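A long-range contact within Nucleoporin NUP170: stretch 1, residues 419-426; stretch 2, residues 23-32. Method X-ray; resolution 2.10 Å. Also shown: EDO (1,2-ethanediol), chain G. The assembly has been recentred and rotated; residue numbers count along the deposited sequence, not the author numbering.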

ATOM      1  N   PRO A 419       5.929 -11.794 -24.707  1.00 60.26           N
ATOM      2  CA  PRO A 419       7.060 -12.031 -23.804  1.00 63.75           C
ATOM      3  C   PRO A 419       7.399 -10.814 -22.949  1.00 58.59           C
ATOM      4  O   PRO A 419       6.678  -9.816 -22.982  1.00 56.83           O
ATOM      5  CB  PRO A 419       8.204 -12.353 -24.765  1.00 57.45           C
ATOM      6  CG  PRO A 419       7.895 -11.545 -25.969  1.00 57.79           C
ATOM      7  CD  PRO A 419       6.387 -11.516 -26.081  1.00 61.11           C
ATOM      8  N   ALA A 420       8.500 -10.906 -22.197  1.00 56.11           N
ATOM      9  CA  ALA A 420       8.893  -9.818 -21.310  1.00 61.49           C
ATOM     10  C   ALA A 420       9.213  -8.546 -22.084  1.00 58.97           C
ATOM     11  O   ALA A 420       9.019  -7.441 -21.566  1.00 63.13           O
ATOM     12  CB  ALA A 420      10.097 -10.243 -20.471  1.00 62.09           C
ATOM     13  N   SER A 421       9.701  -8.675 -23.320  1.00 58.12           N
ATOM     14  CA  SER A 421      10.044  -7.505 -24.118  1.00 57.93           C
ATOM     15  C   SER A 421       8.820  -6.715 -24.561  1.00 52.51           C
ATOM     16  O   SER A 421       8.979  -5.591 -25.049  1.00 51.40           O
ATOM     17  CB  SER A 421      10.852  -7.929 -25.346  1.00 62.73           C
ATOM     18  OG  SER A 421      10.066  -8.710 -26.228  1.00 61.86           O
ATOM     19  N   ALA A 422       7.619  -7.269 -24.410  1.00 50.94           N
ATOM     20  CA  ALA A 422       6.386  -6.579 -24.760  1.00 52.29           C
ATOM     21  C   ALA A 422       5.761  -5.854 -23.575  1.00 47.76           C
ATOM     22  O   ALA A 422       4.664  -5.302 -23.713  1.00 51.62           O
ATOM     23  CB  ALA A 422       5.378  -7.574 -25.342  1.00 49.03           C
ATOM     24  N   LEU A 423       6.430  -5.833 -22.426  1.00 50.11           N
ATOM     25  CA  LEU A 423       5.864  -5.221 -21.231  1.00 50.55           C
ATOM     26  C   LEU A 423       5.832  -3.704 -21.359  1.00 56.62           C
ATOM     27  O   LEU A 423       6.839  -3.076 -21.705  1.00 50.18           O
ATOM     28  CB  LEU A 423       6.677  -5.622 -20.001  1.00 44.29           C
ATOM     29  CG  LEU A 423       6.389  -7.004 -19.415  1.00 54.30           C
ATOM     30  CD1 LEU A 423       7.452  -7.374 -18.394  1.00 47.55           C
ATOM     31  CD2 LEU A 423       5.002  -7.045 -18.791  1.00 45.70           C
ATOM     32  N   LYS A 424       4.674  -3.117 -21.065  1.00 50.86           N
ATOM     33  CA  LYS A 424       4.510  -1.673 -21.008  1.00 52.84           C
ATOM     34  C   LYS A 424       3.732  -1.309 -19.751  1.00 48.76           C
ATOM     35  O   LYS A 424       3.081  -2.152 -19.129  1.00 40.13           O
ATOM     36  CB  LYS A 424       3.780  -1.133 -22.245  1.00 55.25           C
ATOM     37  CG  LYS A 424       4.405  -1.539 -23.570  1.00 58.27           C
ATOM     38  CD  LYS A 424       3.814  -0.737 -24.719  1.00 76.97           C
ATOM     39  CE  LYS A 424       4.013  -1.430 -26.056  1.00 92.44           C
ATOM     40  NZ  LYS A 424       2.712  -1.850 -26.647  1.00 92.29           N
ATOM     41  N   TYR A 425       3.804  -0.027 -19.387  1.00 44.70           N
ATOM     42  CA  TYR A 425       3.141   0.492 -18.189  1.00 39.06           C
ATOM     43  C   TYR A 425       1.658   0.726 -18.489  1.00 41.59           C
ATOM     44  O   TYR A 425       1.165   1.855 -18.557  1.00 39.01           O
ATOM     45  CB  TYR A 425       3.833   1.767 -17.723  1.00 45.74           C
ATOM     46  CG  TYR A 425       3.353   2.331 -16.397  1.00 42.89           C
ATOM     47  CD1 TYR A 425       2.413   1.665 -15.619  1.00 49.53           C
ATOM     48  CD2 TYR A 425       3.845   3.545 -15.926  1.00 42.01           C
ATOM     49  CE1 TYR A 425       1.981   2.190 -14.414  1.00 44.38           C
ATOM     50  CE2 TYR A 425       3.418   4.074 -14.724  1.00 40.26           C
ATOM     51  CZ  TYR A 425       2.487   3.395 -13.973  1.00 43.68           C
ATOM     52  OH  TYR A 425       2.061   3.925 -12.777  1.00 44.40           O
ATOM     53  N   PHE A 426       0.937  -0.378 -18.665  1.00 42.20           N
ATOM     54  CA  PHE A 426      -0.507  -0.308 -18.841  1.00 48.83           C
ATOM     55  C   PHE A 426      -1.167   0.195 -17.561  1.00 42.29           C
ATOM     56  O   PHE A 426      -0.738  -0.138 -16.453  1.00 39.07           O
ATOM     57  CB  PHE A 426      -1.069  -1.680 -19.215  1.00 50.18           C
ATOM     58  CG  PHE A 426      -0.444  -2.283 -20.443  1.00 52.90           C
ATOM     59  CD1 PHE A 426      -0.722  -1.776 -21.701  1.00 53.63           C
ATOM     60  CD2 PHE A 426       0.413  -3.368 -20.340  1.00 52.58           C
ATOM     61  CE1 PHE A 426      -0.150  -2.333 -22.831  1.00 50.87           C
ATOM     62  CE2 PHE A 426       0.987  -3.928 -21.467  1.00 51.51           C
ATOM     63  CZ  PHE A 426       0.704  -3.409 -22.711  1.00 58.56           C
TER
HETATM   64  C1  EDO G 905      14.677   0.814 -15.343  1.00 59.90           C
HETATM   65  O1  EDO G 905      14.070  -0.078 -16.284  1.00 54.06           O
HETATM   66  C2  EDO G 905      15.007   2.134 -16.029  1.00 51.17           C
HETATM   67  O2  EDO G 905      13.828   2.654 -16.655  1.00 62.03           O
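Stretch 2 (23-32) YPDLDSYCRP

Stretch 2 meets stretch 1 across at least 389 residues of sequence, and the pair buries 422 Å² counted over both sides. Its backbone enters as loop, makes a weakly bonded helix at about Leu26 to Tyr29, and leaves as loop; Ser28 N to Asp25 O (2.9 Å) and Cys30 N to Leu26 O (3.0 Å) hold the turn, and Ser28 OG also bonds Asp25 OD2 at 2.7 Å. Stretch 1 has a 3-10 segment at Ala420 to Ala422, then an irregular loop. The CA atoms come nearest at Lys424 and Tyr29, 4.8 Å apart. From Pro24 to Cys30 the contacts move from Leu423 to Tyr425, but Arg31 reaches back to Ser421, so the order is not a simple register.

The apolar contact centres on Leu423, whose CA-to-CB bond points toward stretch 2. Its CD1 lies 3.8 Å from Pro24 CB, and its CB 3.8 Å from Tyr29 CB. Tyr425 continues this surface: CD1 is 3.6 Å from Tyr29 CE2, with ring centroids 5.6 Å apart and planes at 55°, an oblique pair. Cys30 SG stands 4.3 Å from the centroid of the Tyr425 ring, 36° off its normal, a sulfur-aromatic contact.

The direct hydrogen bonds come from one group. Arg31 NH2 donates to Ser421 O (2.9 Å, 154°) and Leu423 O (3.1 Å, 155°); both carbonyls lie near the guanidinium plane, where its N-H bonds point.

Water completes the polar contact. Tyr29 O and Tyr425 N are 3.3 Å apart at a poor angle for bonding, yet water 2 joins them, donating to Tyr29 O and accepting from Tyr425 N, each at 3.0 Å. Water 1 donates to Ser28 O (2.7 Å) and Ala420 O (3.0 Å). Water 3 accepts from Arg31 NE (3.0 Å) and donates to Leu423 O (2.8 Å).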

ATOM      1  N   TYR A  23       5.578 -11.985 -10.819  1.00 50.40           N
ATOM      2  CA  TYR A  23       4.920 -10.829 -11.410  1.00 42.87           C
ATOM      3  C   TYR A  23       5.960  -9.759 -11.738  1.00 33.60           C
ATOM      4  O   TYR A  23       6.827  -9.471 -10.902  1.00 40.17           O
ATOM      5  CB  TYR A  23       3.864 -10.271 -10.455  1.00 44.17           C
ATOM      6  CG  TYR A  23       3.174  -9.027 -10.967  1.00 43.75           C
ATOM      7  CD1 TYR A  23       2.082  -9.119 -11.815  1.00 40.40           C
ATOM      8  CD2 TYR A  23       3.619  -7.765 -10.605  1.00 45.69           C
ATOM      9  CE1 TYR A  23       1.451  -7.989 -12.288  1.00 42.69           C
ATOM     10  CE2 TYR A  23       2.993  -6.628 -11.073  1.00 35.36           C
ATOM     11  CZ  TYR A  23       1.910  -6.745 -11.916  1.00 47.26           C
ATOM     12  OH  TYR A  23       1.280  -5.620 -12.391  1.00 42.35           O
ATOM     13  N   PRO A  24       5.914  -9.152 -12.928  1.00 46.47           N
ATOM     14  CA  PRO A  24       7.003  -8.257 -13.349  1.00 47.54           C
ATOM     15  C   PRO A  24       7.266  -7.127 -12.361  1.00 46.33           C
ATOM     16  O   PRO A  24       6.343  -6.534 -11.799  1.00 44.35           O
ATOM     17  CB  PRO A  24       6.508  -7.712 -14.693  1.00 42.34           C
ATOM     18  CG  PRO A  24       5.575  -8.737 -15.200  1.00 49.10           C
ATOM     19  CD  PRO A  24       4.915  -9.338 -13.995  1.00 43.83           C
ATOM     20  N   ASP A  25       8.548  -6.832 -12.162  1.00 41.33           N
ATOM     21  CA  ASP A  25       8.964  -5.702 -11.348  1.00 42.16           C
ATOM     22  C   ASP A  25       8.826  -4.401 -12.135  1.00 39.64           C
ATOM     23  O   ASP A  25       8.754  -4.393 -13.367  1.00 40.03           O
ATOM     24  CB  ASP A  25      10.407  -5.876 -10.878  1.00 38.39           C
ATOM     25  CG  ASP A  25      11.379  -6.065 -12.029  1.00 47.54           C
ATOM     26  OD1 ASP A  25      11.996  -5.071 -12.458  1.00 55.81           O
ATOM     27  OD2 ASP A  25      11.524  -7.208 -12.508  1.00 56.90           O
ATOM     28  N   LEU A  26       8.799  -3.288 -11.396  1.00 41.16           N
ATOM     29  CA  LEU A  26       8.557  -1.984 -12.006  1.00 37.69           C
ATOM     30  C   LEU A  26       9.597  -1.658 -13.073  1.00 41.94           C
ATOM     31  O   LEU A  26       9.251  -1.149 -14.146  1.00 38.26           O
ATOM     32  CB  LEU A  26       8.548  -0.899 -10.930  1.00 40.20           C
ATOM     33  CG  LEU A  26       8.164   0.502 -11.411  1.00 39.34           C
ATOM     34  CD1 LEU A  26       6.678   0.555 -11.721  1.00 41.94           C
ATOM     35  CD2 LEU A  26       8.546   1.558 -10.385  1.00 44.68           C
ATOM     36  N   ASP A  27      10.878  -1.923 -12.791  1.00 43.53           N
ATOM     37  CA  ASP A  27      11.930  -1.640 -13.766  1.00 41.86           C
ATOM     38  C   ASP A  27      11.683  -2.352 -15.089  1.00 52.09           C
ATOM     39  O   ASP A  27      12.128  -1.877 -16.140  1.00 46.22           O
ATOM     40  CB  ASP A  27      13.299  -2.055 -13.219  1.00 46.23           C
ATOM     41  CG  ASP A  27      13.772  -1.178 -12.075  1.00 48.02           C
ATOM     42  OD1 ASP A  27      14.661  -1.624 -11.319  1.00 51.16           O
ATOM     43  OD2 ASP A  27      13.266  -0.047 -11.926  1.00 47.14           O
ATOM     44  N   SER A  28      10.974  -3.483 -15.061  1.00 37.96           N
ATOM     45  CA  SER A  28      10.853  -4.321 -16.249  1.00 42.44           C
ATOM     46  C   SER A  28       9.805  -3.806 -17.225  1.00 44.04           C
ATOM     47  O   SER A  28       9.947  -4.018 -18.435  1.00 43.91           O
ATOM     48  CB  SER A  28      10.520  -5.757 -15.849  1.00 44.49           C
ATOM     49  OG  SER A  28      11.549  -6.309 -15.045  1.00 65.74           O
ATOM     50  N   TYR A  29       8.750  -3.148 -16.737  1.00 41.35           N
ATOM     51  CA  TYR A  29       7.746  -2.564 -17.617  1.00 43.80           C
ATOM     52  C   TYR A  29       7.792  -1.043 -17.638  1.00 40.11           C
ATOM     53  O   TYR A  29       6.942  -0.419 -18.285  1.00 44.96           O
ATOM     54  CB  TYR A  29       6.338  -3.062 -17.241  1.00 43.20           C
ATOM     55  CG  TYR A  29       5.773  -2.634 -15.902  1.00 38.02           C
ATOM     56  CD1 TYR A  29       5.824  -3.480 -14.800  1.00 45.11           C
ATOM     57  CD2 TYR A  29       5.135  -1.409 -15.754  1.00 41.34           C
ATOM     58  CE1 TYR A  29       5.285  -3.102 -13.582  1.00 42.29           C
ATOM     59  CE2 TYR A  29       4.595  -1.024 -14.542  1.00 42.57           C
ATOM     60  CZ  TYR A  29       4.670  -1.873 -13.461  1.00 47.35           C
ATOM     61  OH  TYR A  29       4.128  -1.487 -12.256  1.00 46.39           O
ATOM     62  N   CYS A  30       8.773  -0.433 -16.969  1.00 43.14           N
ATOM     63  CA  CYS A  30       9.073   0.985 -17.129  1.00 44.72           C
ATOM     64  C   CYS A  30      10.507   1.135 -17.620  1.00 41.90           C
ATOM     65  O   CYS A  30      11.294   1.895 -17.048  1.00 45.79           O
ATOM     66  CB  CYS A  30       8.865   1.745 -15.814  1.00 43.88           C
ATOM     67  SG  CYS A  30       7.139   1.909 -15.308  1.00 44.42           S
ATOM     68  N   ARG A  31      10.854   0.396 -18.671  1.00 44.56           N
ATOM     69  CA  ARG A  31      12.197   0.449 -19.218  1.00 54.63           C
ATOM     70  C   ARG A  31      12.444   1.807 -19.867  1.00 44.64           C
ATOM     71  O   ARG A  31      11.499   2.540 -20.168  1.00 44.26           O
ATOM     72  CB  ARG A  31      12.400  -0.666 -20.240  1.00 47.49           C
ATOM     73  CG  ARG A  31      12.527  -2.056 -19.637  1.00 48.52           C
ATOM     74  CD  ARG A  31      12.457  -3.117 -20.716  1.00 52.77           C
ATOM     75  NE  ARG A  31      11.137  -3.160 -21.340  1.00 52.27           N
ATOM     76  CZ  ARG A  31      10.877  -3.719 -22.518  1.00 55.69           C
ATOM     77  NH1 ARG A  31      11.850  -4.285 -23.221  1.00 63.79           N
ATOM     78  NH2 ARG A  31       9.641  -3.705 -22.997  1.00 55.49           N
ATOM     79  N   PRO A  32      13.709   2.165 -20.088  1.00 43.93           N
ATOM     80  CA  PRO A  32      14.017   3.458 -20.713  1.00 43.42           C
ATOM     81  C   PRO A  32      13.194   3.686 -21.972  1.00 43.20           C
ATOM     82  O   PRO A  32      13.149   2.844 -22.872  1.00 48.42           O
ATOM     83  CB  PRO A  32      15.513   3.350 -21.017  1.00 49.34           C
ATOM     84  CG  PRO A  32      16.034   2.418 -19.977  1.00 50.16           C
ATOM     85  CD  PRO A  32      14.929   1.431 -19.706  1.00 42.79           C
TER
HETATM   86  O   HOH W   1      11.021  -6.113 -19.795  1.00 50.23           O
HETATM   87  O   HOH W   2       6.137   1.421 -20.491  1.00 42.40           O
HETATM   88  O   HOH W   3       8.784  -1.348 -20.788  1.00 47.22           O